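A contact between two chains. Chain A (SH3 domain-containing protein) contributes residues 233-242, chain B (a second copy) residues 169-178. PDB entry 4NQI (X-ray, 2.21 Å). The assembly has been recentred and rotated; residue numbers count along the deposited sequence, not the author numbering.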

ATOM      1  N   GLU A 233      -0.911  -7.958 -39.235  1.00 56.36           N
ATOM      2  CA  GLU A 233      -1.613  -6.899 -39.954  1.00 65.25           C
ATOM      3  C   GLU A 233      -0.651  -5.989 -40.719  1.00 63.96           C
ATOM      4  O   GLU A 233      -1.011  -5.417 -41.751  1.00 60.86           O
ATOM      5  CB  GLU A 233      -2.467  -6.072 -38.990  1.00 70.25           C
ATOM      6  CG  GLU A 233      -3.964  -6.181 -39.236  0.94 72.75           C
ATOM      7  CD  GLU A 233      -4.744  -5.059 -38.579  0.28 75.27           C
ATOM      8  OE1 GLU A 233      -5.249  -5.260 -37.454  0.71 75.41           O
ATOM      9  OE2 GLU A 233      -4.852  -3.975 -39.191  0.83 76.67           O
HETATM   10  N   MSE A 234       0.569  -5.861 -40.205  1.00 62.08           N
HETATM   11  CA  MSE A 234       1.612  -5.090 -40.870  1.00 60.86           C
HETATM   12  C   MSE A 234       2.210  -5.898 -42.019  1.00 61.84           C
HETATM   13  O   MSE A 234       2.351  -5.396 -43.137  1.00 61.82           O
HETATM   14  CB  MSE A 234       2.706  -4.710 -39.872  1.00 65.63           C
HETATM   15  CG  MSE A 234       2.248  -3.823 -38.720  1.00 64.91           C
HETATM   16 SE   MSE A 234       2.205  -1.914 -39.129  0.80145.70          SE
HETATM   17  CE  MSE A 234       0.465  -1.790 -39.997  1.00 46.80           C
ATOM     18  N   GLU A 235       2.553  -7.152 -41.732  1.00 59.87           N
ATOM     19  CA  GLU A 235       3.129  -8.063 -42.722  1.00 62.66           C
ATOM     20  C   GLU A 235       2.215  -8.269 -43.931  1.00 64.35           C
ATOM     21  O   GLU A 235       2.683  -8.380 -45.064  1.00 67.27           O
ATOM     22  CB  GLU A 235       3.444  -9.413 -42.066  1.00 63.18           C
ATOM     23  CG  GLU A 235       4.550  -9.365 -41.008  1.00 72.26           C
ATOM     24  CD  GLU A 235       5.936  -9.210 -41.612  1.00 77.06           C
ATOM     25  OE1 GLU A 235       6.048  -9.170 -42.857  1.00 79.21           O
ATOM     26  OE2 GLU A 235       6.918  -9.131 -40.842  1.00 73.06           O
ATOM     27  N   SER A 236       0.910  -8.311 -43.676  1.00 59.73           N
ATOM     28  CA  SER A 236      -0.093  -8.488 -44.722  1.00 60.45           C
ATOM     29  C   SER A 236      -0.321  -7.203 -45.517  1.00 63.48           C
ATOM     30  O   SER A 236      -0.604  -7.248 -46.716  1.00 65.98           O
ATOM     31  CB  SER A 236      -1.407  -8.977 -44.110  1.00 62.81           C
ATOM     32  OG  SER A 236      -2.493  -8.166 -44.520  1.00 69.40           O
HETATM   33  N   MSE A 237      -0.199  -6.060 -44.847  1.00 64.24           N
HETATM   34  CA  MSE A 237      -0.308  -4.763 -45.514  1.00 63.03           C
HETATM   35  C   MSE A 237       0.850  -4.546 -46.490  1.00 68.23           C
HETATM   36  O   MSE A 237       0.654  -4.045 -47.602  1.00 67.51           O
HETATM   37  CB  MSE A 237      -0.356  -3.629 -44.485  1.00 57.69           C
HETATM   38  CG  MSE A 237      -0.096  -2.248 -45.074  1.00 55.73           C
HETATM   39 SE   MSE A 237       0.133  -0.840 -43.741  0.61108.31          SE
HETATM   40  CE  MSE A 237      -1.730  -0.583 -43.234  1.00 56.38           C
ATOM     41  N   ILE A 238       2.053  -4.924 -46.068  1.00 64.03           N
ATOM     42  CA  ILE A 238       3.233  -4.851 -46.924  1.00 62.73           C
ATOM     43  C   ILE A 238       3.032  -5.686 -48.190  1.00 63.15           C
ATOM     44  O   ILE A 238       3.250  -5.204 -49.303  1.00 61.47           O
ATOM     45  CB  ILE A 238       4.503  -5.339 -46.187  1.00 57.79           C
ATOM     46  CG1 ILE A 238       4.904  -4.358 -45.080  1.00 56.99           C
ATOM     47  CG2 ILE A 238       5.653  -5.523 -47.161  1.00 54.64           C
ATOM     48  CD1 ILE A 238       6.229  -4.687 -44.413  1.00 53.21           C
ATOM     49  N   SER A 239       2.612  -6.936 -48.009  1.00 63.78           N
ATOM     50  CA  SER A 239       2.384  -7.853 -49.123  1.00 66.41           C
ATOM     51  C   SER A 239       1.296  -7.361 -50.075  1.00 67.25           C
ATOM     52  O   SER A 239       1.372  -7.593 -51.280  1.00 67.77           O
ATOM     53  CB  SER A 239       2.031  -9.250 -48.607  1.00 65.13           C
ATOM     54  OG  SER A 239       3.164  -9.896 -48.055  1.00 67.58           O
ATOM     55  N   LYS A 240       0.289  -6.684 -49.532  1.00 69.95           N
ATOM     56  CA  LYS A 240      -0.806  -6.164 -50.344  1.00 70.61           C
ATOM     57  C   LYS A 240      -0.345  -5.019 -51.250  1.00 72.95           C
ATOM     58  O   LYS A 240      -0.950  -4.756 -52.289  1.00 71.92           O
ATOM     59  CB  LYS A 240      -1.959  -5.706 -49.447  1.00 70.54           C
ATOM     60  CG  LYS A 240      -3.237  -5.354 -50.195  1.00 73.93           C
ATOM     61  N   GLN A 241       0.732  -4.346 -50.855  1.00 74.19           N
ATOM     62  CA  GLN A 241       1.259  -3.224 -51.627  1.00 74.07           C
ATOM     63  C   GLN A 241       2.047  -3.704 -52.847  1.00 74.48           C
ATOM     64  O   GLN A 241       2.146  -2.992 -53.850  1.00 79.83           O
ATOM     65  CB  GLN A 241       2.129  -2.330 -50.735  1.00 70.66           C
ATOM     66  CG  GLN A 241       2.628  -1.048 -51.399  1.00 72.66           C
ATOM     67  CD  GLN A 241       1.503  -0.186 -51.949  1.00 74.79           C
ATOM     68  OE1 GLN A 241       0.378  -0.204 -51.441  1.00 76.86           O
ATOM     69  NE2 GLN A 241       1.806   0.581 -52.995  1.00 69.41           N
ATOM     70  N   GLU A 242       2.589  -4.917 -52.763  1.00 70.82           N
ATOM     71  CA  GLU A 242       3.346  -5.494 -53.870  1.00 75.88           C
ATOM     72  C   GLU A 242       2.436  -5.913 -55.025  1.00 83.44           C
ATOM     73  O   GLU A 242       2.906  -6.165 -56.135  1.00 87.99           O
ATOM     74  CB  GLU A 242       4.182  -6.690 -53.396  1.00 70.08           C
ATOM     75  CG  GLU A 242       5.197  -6.360 -52.306  1.00 64.58           C
TER
ATOM     76  N   SER B 169      13.009   0.774 -54.372  1.00 75.30           N
ATOM     77  CA  SER B 169      12.417   1.841 -53.567  1.00 74.90           C
ATOM     78  C   SER B 169      11.268   1.312 -52.723  1.00 75.66           C
ATOM     79  O   SER B 169      11.069   1.736 -51.583  1.00 73.17           O
ATOM     80  CB  SER B 169      11.891   2.946 -54.483  1.00 76.94           C
ATOM     81  OG  SER B 169      11.004   3.806 -53.789  1.00 79.16           O
ATOM     82  N   GLU B 170      10.506   0.392 -53.302  1.00 78.66           N
ATOM     83  CA  GLU B 170       9.363  -0.202 -52.625  1.00 75.29           C
ATOM     84  C   GLU B 170       9.821  -1.030 -51.437  1.00 72.87           C
ATOM     85  O   GLU B 170       9.125  -1.124 -50.426  1.00 66.83           O
ATOM     86  CB  GLU B 170       8.585  -1.082 -53.603  1.00 77.91           C
ATOM     87  CG  GLU B 170       7.078  -0.914 -53.542  1.00 81.05           C
ATOM     88  CD  GLU B 170       6.604   0.401 -54.138  1.00 84.98           C
ATOM     89  OE1 GLU B 170       7.453   1.241 -54.510  1.00 92.29           O
ATOM     90  OE2 GLU B 170       5.375   0.594 -54.241  1.00 82.05           O
ATOM     91  N   GLN B 171      10.999  -1.629 -51.567  1.00 75.47           N
ATOM     92  CA  GLN B 171      11.548  -2.457 -50.504  1.00 75.19           C
ATOM     93  C   GLN B 171      12.145  -1.604 -49.395  1.00 72.07           C
ATOM     94  O   GLN B 171      12.328  -2.072 -48.271  1.00 69.97           O
ATOM     95  CB  GLN B 171      12.595  -3.423 -51.056  1.00 75.26           C
ATOM     96  CG  GLN B 171      12.180  -4.874 -50.940  1.00 80.49           C
ATOM     97  CD  GLN B 171      11.428  -5.149 -49.653  1.00 84.12           C
ATOM     98  OE1 GLN B 171      12.014  -5.175 -48.569  1.00 80.94           O
ATOM     99  NE2 GLN B 171      10.118  -5.344 -49.764  1.00 86.54           N
ATOM    100  N   LEU B 172      12.450  -0.352 -49.722  1.00 71.33           N
ATOM    101  CA  LEU B 172      12.920   0.606 -48.732  1.00 67.46           C
ATOM    102  C   LEU B 172      11.763   1.076 -47.858  1.00 62.44           C
ATOM    103  O   LEU B 172      11.901   1.167 -46.637  1.00 58.19           O
ATOM    104  CB  LEU B 172      13.583   1.807 -49.408  1.00 67.36           C
ATOM    105  CG  LEU B 172      13.961   2.974 -48.489  1.00 63.17           C
ATOM    106  CD1 LEU B 172      15.001   2.542 -47.466  1.00 61.07           C
ATOM    107  CD2 LEU B 172      14.459   4.169 -49.292  1.00 65.75           C
ATOM    108  N   ASN B 173      10.624   1.372 -48.485  1.00 60.19           N
ATOM    109  CA  ASN B 173       9.434   1.799 -47.753  1.00 64.61           C
ATOM    110  C   ASN B 173       8.979   0.759 -46.729  1.00 56.25           C
ATOM    111  O   ASN B 173       8.640   1.099 -45.598  1.00 45.71           O
ATOM    112  CB  ASN B 173       8.283   2.114 -48.715  1.00 67.27           C
ATOM    113  CG  ASN B 173       8.605   3.251 -49.667  1.00 72.16           C
ATOM    114  OD1 ASN B 173       9.505   4.056 -49.417  1.00 77.39           O
ATOM    115  ND2 ASN B 173       7.858   3.328 -50.765  1.00 70.21           N
ATOM    116  N   ALA B 174       8.978  -0.506 -47.139  1.00 56.46           N
ATOM    117  CA  ALA B 174       8.555  -1.604 -46.272  1.00 59.68           C
ATOM    118  C   ALA B 174       9.564  -1.868 -45.153  1.00 59.01           C
ATOM    119  O   ALA B 174       9.178  -2.180 -44.024  1.00 56.99           O
ATOM    120  CB  ALA B 174       8.322  -2.863 -47.090  1.00 57.11           C
ATOM    121  N   ASN B 175      10.852  -1.757 -45.472  1.00 57.79           N
ATOM    122  CA  ASN B 175      11.904  -1.889 -44.464  1.00 61.09           C
ATOM    123  C   ASN B 175      11.812  -0.786 -43.412  1.00 57.35           C
ATOM    124  O   ASN B 175      11.983  -1.032 -42.220  1.00 52.74           O
ATOM    125  CB  ASN B 175      13.291  -1.870 -45.121  1.00 62.71           C
ATOM    126  CG  ASN B 175      13.668  -3.205 -45.740  1.00 69.32           C
ATOM    127  OD1 ASN B 175      13.207  -4.261 -45.302  1.00 74.25           O
ATOM    128  ND2 ASN B 175      14.524  -3.164 -46.756  1.00 71.76           N
ATOM    129  N   LYS B 176      11.544   0.435 -43.870  1.00 58.08           N
ATOM    130  CA  LYS B 176      11.416   1.584 -42.981  1.00 60.85           C
ATOM    131  C   LYS B 176      10.151   1.509 -42.132  1.00 62.60           C
ATOM    132  O   LYS B 176      10.091   2.097 -41.051  1.00 64.79           O
ATOM    133  CB  LYS B 176      11.418   2.884 -43.785  1.00 63.59           C
ATOM    134  CG  LYS B 176      12.751   3.227 -44.435  1.00 59.75           C
ATOM    135  CD  LYS B 176      13.882   3.199 -43.418  1.00 56.65           C
ATOM    136  CE  LYS B 176      15.150   3.810 -43.984  1.00 50.34           C
ATOM    137  NZ  LYS B 176      14.901   5.188 -44.476  1.00 53.87           N
ATOM    138  N   LEU B 177       9.140   0.797 -42.625  1.00 59.32           N
ATOM    139  CA  LEU B 177       7.916   0.592 -41.855  1.00 59.13           C
ATOM    140  C   LEU B 177       8.170  -0.358 -40.687  1.00 59.68           C
ATOM    141  O   LEU B 177       7.769  -0.080 -39.554  1.00 57.22           O
ATOM    142  CB  LEU B 177       6.793   0.046 -42.737  1.00 58.44           C
ATOM    143  CG  LEU B 177       5.510  -0.309 -41.977  1.00 62.29           C
ATOM    144  CD1 LEU B 177       4.940   0.918 -41.282  1.00 59.26           C
ATOM    145  CD2 LEU B 177       4.475  -0.930 -42.900  1.00 64.39           C
ATOM    146  N   ARG B 178       8.828  -1.480 -40.976  1.00 57.70           N
ATOM    147  CA  ARG B 178       9.251  -2.423 -39.947  1.00 59.92           C
ATOM    148  C   ARG B 178      10.088  -1.716 -38.896  1.00 61.58           C
ATOM    149  O   ARG B 178       9.831  -1.838 -37.698  1.00 62.59           O
ATOM    150  CB  ARG B 178      10.100  -3.539 -40.558  1.00 62.59           C
ATOM    151  CG  ARG B 178       9.324  -4.650 -41.236  1.00 75.95           C
ATOM    152  CD  ARG B 178      10.231  -5.843 -41.513  1.00 86.52           C
ATOM    153  NE  ARG B 178       9.480  -7.031 -41.905  1.00 92.41           N
ATOM    154  CZ  ARG B 178       9.080  -7.285 -43.148  1.00 97.22           C
ATOM    155  NH1 ARG B 178       9.357  -6.429 -44.123  1.00 98.33           N
ATOM    156  NH2 ARG B 178       8.401  -8.391 -43.416  1.00100.52           N
TER

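Both stretches are helical and run almost antiparallel: the N-to-C directions of the two helices differ by 169°, and their axes come no closer than 10.8 Å. Backbone hydrogen bonds, mostly of the i to i+4 kind, run along each helix, as in I238(A) N to M234(A) O at 3.0 Å and R178(B) N to A174(B) O at 3.1 Å. No hydrogen bond crosses between the stretches; the closest contacts are all between side chains, and 403 Å² is buried, summed over both sides. The register follows from the antiparallel course. The CA of I238(A) lies 6.3 Å from the CA of A174(B), and one turn along, the CA of M234(A) faces the CA of R178(B) at 8.1 Å.

The close approach at I238(A) pairs a branched side chain with a very small one. Its CG2 rests 3.8 Å from CB of A174(B), and the small methyl of A174(B) goes with the shorter CA separation at this level. I238(A) has the largest area covered by the opposite stretch, 86 Å², and its reach extends beyond the alanine: CG1 lies 4.1 Å from CD2 of L177(B).

L177(B) points toward chain A and gathers several apolar neighbours. Besides the isoleucine, it meets two selenomethionines, with SE of M234(A) 4.5 Å from its CD1 and SE of M237(A) 4.4 Å from its CD2. These are looser contacts, made through long, flexible side chains whose large, polarizable selenium suits dispersion forces. Leucine suits the site because its branched, wholly apolar end packs among all three side chains, with CD2 near each of them.

At the margin of this apolar patch, R178(B) plays two parts. Its CA-to-CB bond points sideways, yet the long side chain brings its end nearer to chain A, where NH2 forms a salt bridge with OE1 of E235(A) at 2.5 Å, a very short separation. E235(A) likewise starts sideways and reaches across, with chi1 and chi2 both m. The same guanidinium offers one face to CD1 of I238(A), which lies 3.6 Å from NH1. A flat guanidinium can accept a methyl over its face, where hydrogen bonding is poor, while its NH groups remain available to a carboxylate in other directions.

Near the other end of the contact, Q241(A) and E170(B) both point toward the opposite stretch. NE2 of Q241(A) stands 3.8 Å from OE2 of E170(B), too far for a hydrogen bond, so this polar pair adds proximity and coverage rather than a specific bond.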